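Local coordinates for protein leucine aminopeptidase (Parabacteroides distasonis, PDB 3TC8) that is a zinc-dependent exopeptidase of peptidase family M28, probably acting as an aminopeptidase and possibly as a glutaminyl-peptide cyclotransferase, at residues A18-N23 against G143-G148; V97-H102 against E304-R309. All coordinates share one frame; numbering follows the deposited sequence.

Contact 1. Residues A18-N23 against G143-G148; sequences AVPDFN and GQKAPG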
loop_
_atom_site.group_PDB
_atom_site.type_symbol
_atom_site.label_atom_id
_atom_site.label_comp_id
_atom_site.label_asym_id
_atom_site.label_seq_id
_atom_site.Cartn_x
_atom_site.Cartn_y
_atom_site.Cartn_z
ATOM N N ALA A 18 2.017 25.869 -1.004
ATOM C CA ALA A 18 3.172 25.006 -0.915
ATOM C C ALA A 18 2.810 23.575 -1.342
ATOM O O ALA A 18 3.738 22.792 -1.692
ATOM C CB ALA A 18 3.722 25.008 0.542
ATOM N N VAL A 19 1.515 23.198 -1.297
ATOM C CA VAL A 19 1.175 21.795 -1.390
ATOM C C VAL A 19 0.262 21.542 -2.600
ATOM O O VAL A 19 -0.793 22.166 -2.695
ATOM C CB VAL A 19 0.532 21.295 -0.096
ATOM C CG1 VAL A 19 0.314 19.788 -0.182
ATOM C CG2 VAL A 19 1.382 21.616 1.139
ATOM N N PRO A 20 0.609 20.609 -3.487
ATOM C CA PRO A 20 -0.269 20.284 -4.581
ATOM C C PRO A 20 -1.619 19.751 -4.118
ATOM O O PRO A 20 -1.774 19.230 -3.024
ATOM C CB PRO A 20 0.516 19.199 -5.322
ATOM C CG PRO A 20 1.874 19.333 -4.951
ATOM C CD PRO A 20 1.868 19.868 -3.564
ATOM N N ASP A 21 -2.573 19.816 -5.036
ATOM C CA ASP A 21 -3.938 19.342 -4.854
ATOM C C ASP A 21 -4.027 17.883 -5.329
ATOM O O ASP A 21 -3.866 17.611 -6.533
ATOM C CB ASP A 21 -4.806 20.256 -5.737
ATOM C CG ASP A 21 -6.285 20.142 -5.497
ATOM O OD1 ASP A 21 -6.751 19.197 -4.835
ATOM O OD2 ASP A 21 -7.024 21.003 -6.030
ATOM N N PHE A 22 -4.297 16.949 -4.447
ATOM C CA PHE A 22 -4.531 15.553 -4.797
ATOM C C PHE A 22 -5.880 15.480 -5.522
ATOM O O PHE A 22 -6.920 15.865 -4.976
ATOM C CB PHE A 22 -4.592 14.744 -3.517
ATOM C CG PHE A 22 -4.848 13.244 -3.694
ATOM C CD1 PHE A 22 -6.135 12.745 -3.694
ATOM C CD2 PHE A 22 -3.788 12.376 -3.781
ATOM C CE1 PHE A 22 -6.347 11.387 -3.770
ATOM C CE2 PHE A 22 -4.008 10.998 -3.854
ATOM C CZ PHE A 22 -5.288 10.530 -3.825
ATOM N N ASN A 23 -5.878 14.951 -6.744
ATOM C CA ASN A 23 -7.104 14.816 -7.517
ATOM C C ASN A 23 -7.694 13.443 -7.244
ATOM O O ASN A 23 -7.191 12.416 -7.742
ATOM C CB ASN A 23 -6.766 15.021 -9.002
ATOM C CG ASN A 23 -7.949 14.966 -9.922
ATOM O OD1 ASN A 23 -8.867 14.216 -9.748
ATOM N ND2 ASN A 23 -7.807 15.655 -11.039
ATOM N N GLY A 143 5.826 14.592 -9.644
ATOM C CA GLY A 143 6.471 14.797 -10.903
ATOM C C GLY A 143 6.295 16.222 -11.436
ATOM O O GLY A 143 7.137 16.731 -12.143
ATOM N N GLN A 144 5.178 16.853 -11.117
ATOM C CA GLN A 144 4.903 18.222 -11.568
ATOM C C GLN A 144 5.495 19.292 -10.650
ATOM O O GLN A 144 5.725 20.418 -11.113
ATOM C CB GLN A 144 3.388 18.460 -11.636
ATOM C CG GLN A 144 2.590 17.604 -12.689
ATOM C CD GLN A 144 0.964 17.609 -12.514
ATOM O OE1 GLN A 144 0.195 17.222 -13.441
ATOM N NE2 GLN A 144 0.484 18.057 -11.365
ATOM N N LYS A 145 5.784 18.996 -9.390
ATOM C CA LYS A 145 6.241 19.990 -8.422
ATOM C C LYS A 145 7.096 19.292 -7.369
ATOM O O LYS A 145 6.600 18.593 -6.515
ATOM C CB LYS A 145 5.065 20.714 -7.744
ATOM C CG LYS A 145 5.528 21.821 -6.804
ATOM C CD LYS A 145 4.329 22.457 -6.108
ATOM C CE LYS A 145 4.608 23.810 -5.413
ATOM N NZ LYS A 145 3.298 24.569 -5.401
ATOM N N ALA A 146 8.397 19.468 -7.418
ATOM C CA ALA A 146 9.313 18.761 -6.522
ATOM C C ALA A 146 9.039 19.204 -5.080
ATOM O O ALA A 146 9.018 20.383 -4.824
ATOM C CB ALA A 146 10.783 19.080 -6.895
ATOM N N PRO A 147 8.907 18.260 -4.129
ATOM C CA PRO A 147 8.782 18.652 -2.743
ATOM C C PRO A 147 10.039 19.087 -2.067
ATOM O O PRO A 147 9.965 19.661 -0.982
ATOM C CB PRO A 147 8.215 17.415 -2.062
ATOM C CG PRO A 147 8.691 16.281 -2.895
ATOM C CD PRO A 147 8.657 16.822 -4.290
ATOM N N GLY A 148 11.193 18.882 -2.641
ATOM C CA GLY A 148 12.416 19.343 -1.893
ATOM C C GLY A 148 13.134 18.291 -1.061
ATOM O O GLY A 148 14.203 18.550 -0.539
#
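Lys-145 reaches across to the N-terminal segment 18-23 and meets it at two points, the ring of Pro-20 and the carbonyl of Ala-18. The middle of the lysine chain passes slantwise by the proline, its CD 4.1 Å from Pro-20 CG. One carbon further on, CE lies 4.0 Å from Ala-18 O, an approach by a methylene group that makes no hydrogen bond. The reach depends on an almost fully stretched side chain: CG stands anti to the backbone N (chi1 -176°) and the torsions beyond it continue the extension, carrying the ammonium group to the start of the ordered chain. There NZ hydrogen-bonds to the carbonyl oxygen of Ser-17, which accounts for the polar end of a lysine whose aliphatic part does the packing. The contact is small and lies at the surface, burying 122 Å² over both sides, with no hydrogen bond between the two segments themselves.

Both partners are positioned from outside. Lys-145 is where the chain departs from helical geometry after helix 125-144, and its carbonyl is tied to the hydroxyl of Tyr-307. The backbone around Pro-20 is held by Gln-300, whose side-chain amide bonds to Pro-20 O and to Phe-22 N. This is surface packing away from the zinc site: the N-terminal arm runs over helix 292-308 and along the end of helix 125-144 before entering helix 24-36, while the loop 145-148 leads from helix 125-144 towards strand 150-156 of the central sheet.

Contact 2. Residues V97-H102 against E304-R309; sequences VLLFAH and EVIYNR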
loop_
_atom_site.group_PDB
_atom_site.type_symbol
_atom_site.label_atom_id
_atom_site.label_comp_id
_atom_site.label_asym_id
_atom_site.label_seq_id
_atom_site.Cartn_x
_atom_site.Cartn_y
_atom_site.Cartn_z
ATOM N N VAL A 97 12.003 10.174 1.715
ATOM C CA VAL A 97 10.839 9.586 2.321
ATOM C C VAL A 97 10.361 8.450 1.435
ATOM O O VAL A 97 10.327 8.577 0.220
ATOM C CB VAL A 97 9.725 10.618 2.522
ATOM C CG1 VAL A 97 8.419 9.964 2.930
ATOM C CG2 VAL A 97 10.182 11.639 3.571
ATOM N N LEU A 98 10.031 7.315 2.049
ATOM C CA LEU A 98 9.504 6.136 1.411
ATOM C C LEU A 98 7.986 6.087 1.530
ATOM O O LEU A 98 7.480 6.089 2.636
ATOM C CB LEU A 98 10.140 4.919 2.061
ATOM C CG LEU A 98 9.608 3.552 1.598
ATOM C CD1 LEU A 98 9.840 3.305 0.161
ATOM C CD2 LEU A 98 10.178 2.432 2.494
ATOM N N LEU A 99 7.318 5.976 0.387
ATOM C CA LEU A 99 5.840 5.822 0.348
ATOM C C LEU A 99 5.580 4.512 -0.384
ATOM O O LEU A 99 6.105 4.280 -1.460
ATOM C CB LEU A 99 5.202 6.984 -0.424
ATOM C CG LEU A 99 5.503 8.375 0.097
ATOM C CD1 LEU A 99 4.815 9.429 -0.819
ATOM C CD2 LEU A 99 5.082 8.581 1.531
ATOM N N PHE A 100 4.719 3.664 0.211
ATOM C CA PHE A 100 4.616 2.287 -0.314
ATOM C C PHE A 100 3.254 1.719 -0.148
ATOM O O PHE A 100 2.427 2.199 0.610
ATOM C CB PHE A 100 5.741 1.384 0.235
ATOM C CG PHE A 100 5.831 1.225 1.735
ATOM C CD1 PHE A 100 6.262 2.248 2.561
ATOM C CD2 PHE A 100 5.589 -0.002 2.317
ATOM C CE1 PHE A 100 6.465 2.081 3.903
ATOM C CE2 PHE A 100 5.787 -0.170 3.689
ATOM C CZ PHE A 100 6.229 0.832 4.470
ATOM N N ALA A 101 2.995 0.672 -0.928
ATOM C CA ALA A 101 1.710 -0.048 -0.962
ATOM C C ALA A 101 1.967 -1.391 -1.668
ATOM O O ALA A 101 2.940 -1.517 -2.370
ATOM C CB ALA A 101 0.685 0.773 -1.782
ATOM N N HIS A 102 1.090 -2.350 -1.406
ATOM C CA HIS A 102 1.175 -3.610 -2.160
ATOM C C HIS A 102 0.268 -3.539 -3.371
ATOM O O HIS A 102 -0.819 -2.952 -3.335
ATOM C CB HIS A 102 0.850 -4.843 -1.295
ATOM C CG HIS A 102 -0.582 -5.198 -1.139
ATOM N ND1 HIS A 102 -1.176 -6.136 -1.958
ATOM C CD2 HIS A 102 -1.546 -4.791 -0.288
ATOM C CE1 HIS A 102 -2.442 -6.267 -1.646
ATOM N NE2 HIS A 102 -2.699 -5.498 -0.615
ATOM N N GLU A 304 0.442 16.858 2.201
ATOM C CA GLU A 304 0.715 17.892 3.223
ATOM C C GLU A 304 1.959 17.575 4.039
ATOM O O GLU A 304 2.767 18.454 4.304
ATOM C CB GLU A 304 -0.497 18.088 4.107
ATOM C CG GLU A 304 -0.353 19.218 5.150
ATOM C CD GLU A 304 -0.403 20.619 4.528
ATOM O OE1 GLU A 304 -0.993 20.788 3.439
ATOM O OE2 GLU A 304 0.085 21.585 5.167
ATOM N N VAL A 305 2.117 16.316 4.431
ATOM C CA VAL A 305 3.197 15.892 5.241
ATOM C C VAL A 305 4.539 15.943 4.493
ATOM O O VAL A 305 5.567 16.462 4.997
ATOM C CB VAL A 305 2.856 14.493 5.766
ATOM C CG1 VAL A 305 4.069 13.846 6.432
ATOM C CG2 VAL A 305 1.676 14.602 6.720
ATOM N N ILE A 306 4.575 15.395 3.272
ATOM C CA ILE A 306 5.837 15.306 2.572
ATOM C C ILE A 306 6.294 16.655 2.011
ATOM O O ILE A 306 7.483 16.866 1.857
ATOM C CB ILE A 306 5.871 14.195 1.487
ATOM C CG1 ILE A 306 4.958 14.545 0.285
ATOM C CG2 ILE A 306 5.502 12.841 2.108
ATOM C CD1 ILE A 306 4.946 13.528 -0.824
ATOM N N TYR A 307 5.353 17.535 1.684
ATOM C CA TYR A 307 5.706 18.865 1.205
ATOM C C TYR A 307 5.880 19.858 2.319
ATOM O O TYR A 307 6.555 20.875 2.087
ATOM C CB TYR A 307 4.609 19.409 0.284
ATOM C CG TYR A 307 4.679 18.876 -1.133
ATOM C CD1 TYR A 307 4.158 17.624 -1.478
ATOM C CD2 TYR A 307 5.255 19.611 -2.130
ATOM C CE1 TYR A 307 4.205 17.154 -2.783
ATOM C CE2 TYR A 307 5.332 19.139 -3.445
ATOM C CZ TYR A 307 4.827 17.894 -3.785
ATOM O OH TYR A 307 4.812 17.392 -5.050
ATOM N N ASN A 308 5.216 19.680 3.452
ATOM C CA ASN A 308 4.961 20.805 4.317
ATOM C C ASN A 308 4.875 20.483 5.802
ATOM O O ASN A 308 4.363 21.306 6.553
ATOM C CB ASN A 308 3.677 21.512 3.871
ATOM C CG ASN A 308 3.542 22.922 4.371
ATOM O OD1 ASN A 308 4.535 23.672 4.443
ATOM N ND2 ASN A 308 2.322 23.325 4.635
ATOM N N ARG A 309 5.436 19.356 6.243
ATOM C CA ARG A 309 5.659 19.091 7.683
ATOM C C ARG A 309 7.057 18.552 7.877
ATOM O O ARG A 309 7.823 18.515 6.928
ATOM C CB ARG A 309 4.625 18.149 8.256
ATOM C CG ARG A 309 3.229 18.674 8.306
ATOM C CD ARG A 309 3.084 19.836 9.319
ATOM N NE ARG A 309 1.691 20.236 9.457
ATOM C CZ ARG A 309 0.972 20.866 8.537
ATOM N NH1 ARG A 309 1.556 21.310 7.443
ATOM N NH2 ARG A 309 -0.339 21.100 8.738
ATOM O OXT ARG A 309 7.451 18.260 9.025
#
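Helix 292-308 packs here against strand 96-102, an inner strand of the mixed central sheet, through Ile-306 facing Val-97 and Leu-99. The two branches of Ile-306 divide the work: CG2 meets Val-97 CG1 at 4.2 Å, whereas CD1, at the end of the longer branch, lies 4.1 Å from Leu-99 CD1. With chi1 at 69°, CG1 of Ile-306 sits between its own backbone N and carbonyl carbon, and the extended branch (chi2 179°) sets CD1 beside Leu-99. Val-97 and Leu-99 alternate with Leu-98, so both present their side chains to the helix from one face of the strand. All three touching residues are buried and the contact is wholly apolar, the helix-on-sheet packing of the alpha/beta fold of M28 peptidases. Strands 150-156 and 195-200 flank it through backbone hydrogen bonds to strand 96-102.

Within 304-309, apart from the strand, Glu-304 OE2 accepts from Asn-308 ND2 at 2.9 Å, from above the carboxylate plane, and through its anti lone pair from Arg-309 NH1 at 2.7 Å in a salt bridge.

In the fold
From the N terminus, the 18-23 arm precedes helix 24-36, and contact 1 closes a loop of about 120 residues by bringing it to the chain leaving helix 125-144. Strand 96-102 lies within that loop, and its partner in contact 2 is the C-terminal helix about 200 residues later; the two closures therefore cross rather than nest. Their centres are about 11 Å apart, and Tyr-307 of the last helix links the two. Contact 1 ties the start of the modelled chain to the end of helix 125-144 at the surface; contact 2 ties the last helix to the central sheet.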